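Local coordinates for heme-binding protein A / AI-2 binding protein A (Helicobacter pylori SS1, PDB 6OFQ) that probably binds peptides in the periplasm and delivers them to an ABC transporter, and has been crystallised with the peptide STSA, at residues N337-P340 against G345-Y348; M429-I432 against D436-L439. One frame throughout, in Å; residues are numbered along the deposited sequence.

Interaction 1 of 2, residues N337-P340 against G345-Y348; sequences NPFP and GYNY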
# COMPACT_ATOMS: atom_id res chain seq x y z
N ASN A 337 -2.49 -12.02 -13.67
CA ASN A 337 -2.49 -12.53 -12.29
C ASN A 337 -2.67 -11.40 -11.29
O ASN A 337 -2.55 -10.21 -11.60
CB ASN A 337 -1.18 -13.29 -12.00
CG ASN A 337 -0.96 -14.43 -12.99
OD1 ASN A 337 -1.85 -15.30 -13.07
ND2 ASN A 337 0.11 -14.38 -13.79
N PRO A 338 -2.92 -11.73 -10.01
CA PRO A 338 -3.20 -10.66 -9.04
C PRO A 338 -2.05 -9.74 -8.72
O PRO A 338 -2.29 -8.68 -8.17
CB PRO A 338 -3.63 -11.38 -7.78
CG PRO A 338 -4.15 -12.69 -8.31
CD PRO A 338 -3.26 -13.07 -9.47
N PHE A 339 -0.82 -10.10 -9.06
CA PHE A 339 0.38 -9.31 -8.79
C PHE A 339 1.20 -9.17 -10.08
O PHE A 339 1.07 -9.99 -10.98
CB PHE A 339 1.17 -9.90 -7.63
CG PHE A 339 1.69 -11.28 -7.90
CD1 PHE A 339 1.00 -12.41 -7.52
CD2 PHE A 339 2.98 -11.46 -8.38
CE1 PHE A 339 1.54 -13.67 -7.75
CE2 PHE A 339 3.52 -12.70 -8.62
CZ PHE A 339 2.84 -13.82 -8.26
N PRO A 340 2.08 -8.17 -10.14
CA PRO A 340 2.77 -7.86 -11.40
C PRO A 340 3.98 -8.77 -11.63
O PRO A 340 4.55 -9.32 -10.68
CB PRO A 340 3.16 -6.40 -11.24
CG PRO A 340 3.34 -6.23 -9.77
CD PRO A 340 2.21 -7.07 -9.18
N GLY A 345 7.52 -15.62 -9.06
CA GLY A 345 6.38 -16.50 -8.84
C GLY A 345 5.18 -16.24 -9.72
O GLY A 345 4.21 -17.01 -9.72
N TYR A 346 5.25 -15.21 -10.56
CA TYR A 346 4.21 -14.86 -11.50
C TYR A 346 3.99 -15.99 -12.49
O TYR A 346 4.97 -16.59 -12.97
CB TYR A 346 4.61 -13.62 -12.29
CG TYR A 346 3.62 -13.03 -13.26
CD1 TYR A 346 3.55 -13.43 -14.59
CD2 TYR A 346 2.79 -12.01 -12.86
CE1 TYR A 346 2.69 -12.87 -15.50
CE2 TYR A 346 1.84 -11.47 -13.73
CZ TYR A 346 1.84 -11.85 -15.04
OH TYR A 346 0.93 -11.28 -15.89
N ASN A 347 2.72 -16.32 -12.76
CA ASN A 347 2.42 -17.45 -13.60
C ASN A 347 2.30 -16.91 -15.03
O ASN A 347 1.26 -16.40 -15.46
CB ASN A 347 1.14 -18.14 -13.14
CG ASN A 347 0.93 -19.46 -13.85
OD1 ASN A 347 1.33 -19.57 -15.01
ND2 ASN A 347 0.32 -20.44 -13.21
N TYR A 348 3.36 -17.18 -15.80
CA TYR A 348 3.40 -16.75 -17.21
C TYR A 348 2.63 -17.67 -18.13
O TYR A 348 2.52 -17.35 -19.34
CB TYR A 348 4.88 -16.71 -17.64
CG TYR A 348 5.63 -15.57 -17.00
CD1 TYR A 348 5.55 -14.29 -17.50
CD2 TYR A 348 6.41 -15.81 -15.87
CE1 TYR A 348 6.13 -13.22 -16.81
CE2 TYR A 348 7.02 -14.75 -15.21
CZ TYR A 348 6.92 -13.46 -15.73
OH TYR A 348 7.50 -12.44 -14.99

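Interaction 2 of 2, residues M429-I432 against D436-L439; sequences MADI and DNFL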
# COMPACT_ATOMS: atom_id res chain seq x y z
N MET A 429 -0.13 -1.33 -4.34
CA MET A 429 1.33 -1.22 -4.53
C MET A 429 1.95 -2.21 -3.55
O MET A 429 1.66 -2.21 -2.35
CB MET A 429 1.73 0.19 -4.11
CG MET A 429 3.22 0.40 -3.95
SD MET A 429 4.14 0.11 -5.49
CE MET A 429 5.84 0.10 -4.88
N ALA A 430 2.83 -3.07 -4.07
CA ALA A 430 3.59 -3.97 -3.21
C ALA A 430 4.19 -3.26 -2.03
O ALA A 430 4.88 -2.26 -2.19
CB ALA A 430 4.68 -4.69 -3.98
N ASP A 431 4.03 -3.87 -0.86
CA ASP A 431 4.79 -3.48 0.31
C ASP A 431 6.14 -4.16 0.39
O ASP A 431 7.07 -3.63 1.00
CB ASP A 431 4.01 -3.75 1.62
CG ASP A 431 2.63 -3.12 1.57
OD1 ASP A 431 2.55 -1.86 1.39
OD2 ASP A 431 1.63 -3.89 1.68
N ILE A 432 6.22 -5.40 -0.10
CA ILE A 432 7.38 -6.30 -0.11
C ILE A 432 7.32 -7.01 -1.46
O ILE A 432 6.24 -7.18 -2.01
CB ILE A 432 7.33 -7.25 1.10
CG1 ILE A 432 6.23 -8.28 0.99
CG2 ILE A 432 7.34 -6.43 2.39
CD1 ILE A 432 6.27 -9.35 2.07
N ASP A 436 3.03 -13.32 -1.32
CA ASP A 436 2.15 -13.34 -0.15
C ASP A 436 1.43 -12.02 0.10
O ASP A 436 0.26 -11.98 0.50
CB ASP A 436 2.94 -13.74 1.09
CG ASP A 436 2.08 -13.90 2.34
OD1 ASP A 436 2.01 -12.89 3.07
OD2 ASP A 436 1.59 -14.98 2.60
N ASN A 437 2.14 -10.93 -0.18
CA ASN A 437 1.67 -9.55 0.11
C ASN A 437 0.48 -9.19 -0.79
O ASN A 437 -0.21 -8.19 -0.47
CB ASN A 437 2.85 -8.58 -0.04
CG ASN A 437 2.47 -7.11 0.17
OD1 ASN A 437 2.54 -6.33 -0.81
ND2 ASN A 437 2.09 -6.71 1.35
N PHE A 438 0.31 -9.89 -1.92
CA PHE A 438 -0.88 -9.70 -2.74
C PHE A 438 -1.85 -10.84 -2.47
O PHE A 438 -3.04 -10.62 -2.12
CB PHE A 438 -0.62 -9.61 -4.27
CG PHE A 438 0.15 -8.37 -4.71
CD1 PHE A 438 1.50 -8.15 -4.40
CD2 PHE A 438 -0.47 -7.48 -5.59
CE1 PHE A 438 2.15 -7.03 -4.92
CE2 PHE A 438 0.20 -6.36 -6.07
CZ PHE A 438 1.52 -6.15 -5.76
N LEU A 439 -1.43 -12.07 -2.74
CA LEU A 439 -2.33 -13.18 -2.70
C LEU A 439 -2.92 -13.41 -1.31
O LEU A 439 -4.13 -13.62 -1.19
CB LEU A 439 -1.66 -14.45 -3.17
CG LEU A 439 -1.09 -14.39 -4.60
CD1 LEU A 439 -0.31 -15.68 -4.87
CD2 LEU A 439 -2.21 -14.20 -5.61

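Interaction 1 of 2, residues N337-P340 against G345-Y348
The Y346 ring carries the side-chain amide of N337 over one face, with ND2 of N337 poised 3.2 Å above the plane and close to the ring centre. The amide stands nearly upright on the ring, the two planes lying 79° apart. At the edge of the same ring the backbone of the facing segment takes over: F339 O lies near the plane, 3.2 Å from Y346 CE2, while elsewhere along its rim the ring meets Y348, whose face receives Y346 CD1. The F339 ring is approached at its edge by backbone, its CZ lying 3.7 Å from G345 C, and F339 CE2 reaches Y346 CB at 3.9 Å.

The example illustrates how two pieces of one irregular loop can meet through packing against aromatic rings and a hydrogen-bonding amide. Both segments belong to the connection between strand 332-334 and helix 357-366 in a type II periplasmic binding protein. N337 swings its CG anti to the carbonyl carbon (chi1 -57°), and from there ND2 donates to N347 O over 2.9 Å with an angle of 154° at the hydrogen. N347 O lies close to the amide plane of N337, whereas ND2 stands well above the carbonyl plane of N347. One nitrogen thus both covers the tyrosine and ties the returning chain.

From helix 477-494, the amide of Q488 bonds to both G345 O and N347 N, so the returning segment is gripped through its backbone. The side chain of N347 turns elsewhere, its OD1 closing an Asx turn with N349 N and its ND2 reaching L485 O. The hydroxyl of Y502, from strand 497-510, bonds to N337 O and, weakly, to the hydroxyl of Y346.

Interaction 2 of 2, residues M429-I432 against D436-L439
A pair of hydrogen bonds between D431 and N437 joins the loop that leaves strand 423-429 to the first turn of helix 436-443, in a mostly buried setting close to the centre of the molecule. D431 N donates to N437 OD1 at 2.9 Å, and N437 ND2 returns a nearly straight bond, 172° at the hydrogen, to D431 OD2 at 2.9 Å. The second bond lies in the asparagine amide plane and uses the anti lone pair of the carboxylate oxygen, although the two flat groups are turned 74° apart. With CG anti to its own backbone N (chi1 177°), N437 extends from the helix toward the loop.

In this type II periplasmic binding protein, the connection from strand 423-429 to helix 436-443 shows how one amide can serve both a main-chain N-H and a carboxylate; an Asx turn from D434 OD1 to D436 N leads into the helix. N437 OD1 also accepts from W428 NE1, and D431 OD2 is also held by Y143 OH, the stronger polar partner of that side chain. Apolar atoms flank the polar pair: I432 CG1 rests 3.5 Å from N437 CB, and A430 CB meets the edge of the F438 ring, 3.6 Å from CE1.

Overall arrangement
Interaction 1 comes first along the chain and closes before interaction 2 opens, yet their centres lie about 11 Å apart and the two touch. The junction is helix 436-443: F438 packs against P338, F339 and P340, with its CG 3.5 Å from F339 CB, while L439 meets P338. Helix 477-494 borders both, through Q488 on the first and Y484 on the second. Strands 332-334 and 423-429, which lead into the two regions, belong to one mixed sheet that also contains strand 497-510. Two regions some eighty residues apart in sequence are thus packed against each other through helix 436-443 in this type II periplasmic binding protein, an irregular loop beside a strand-to-helix connection.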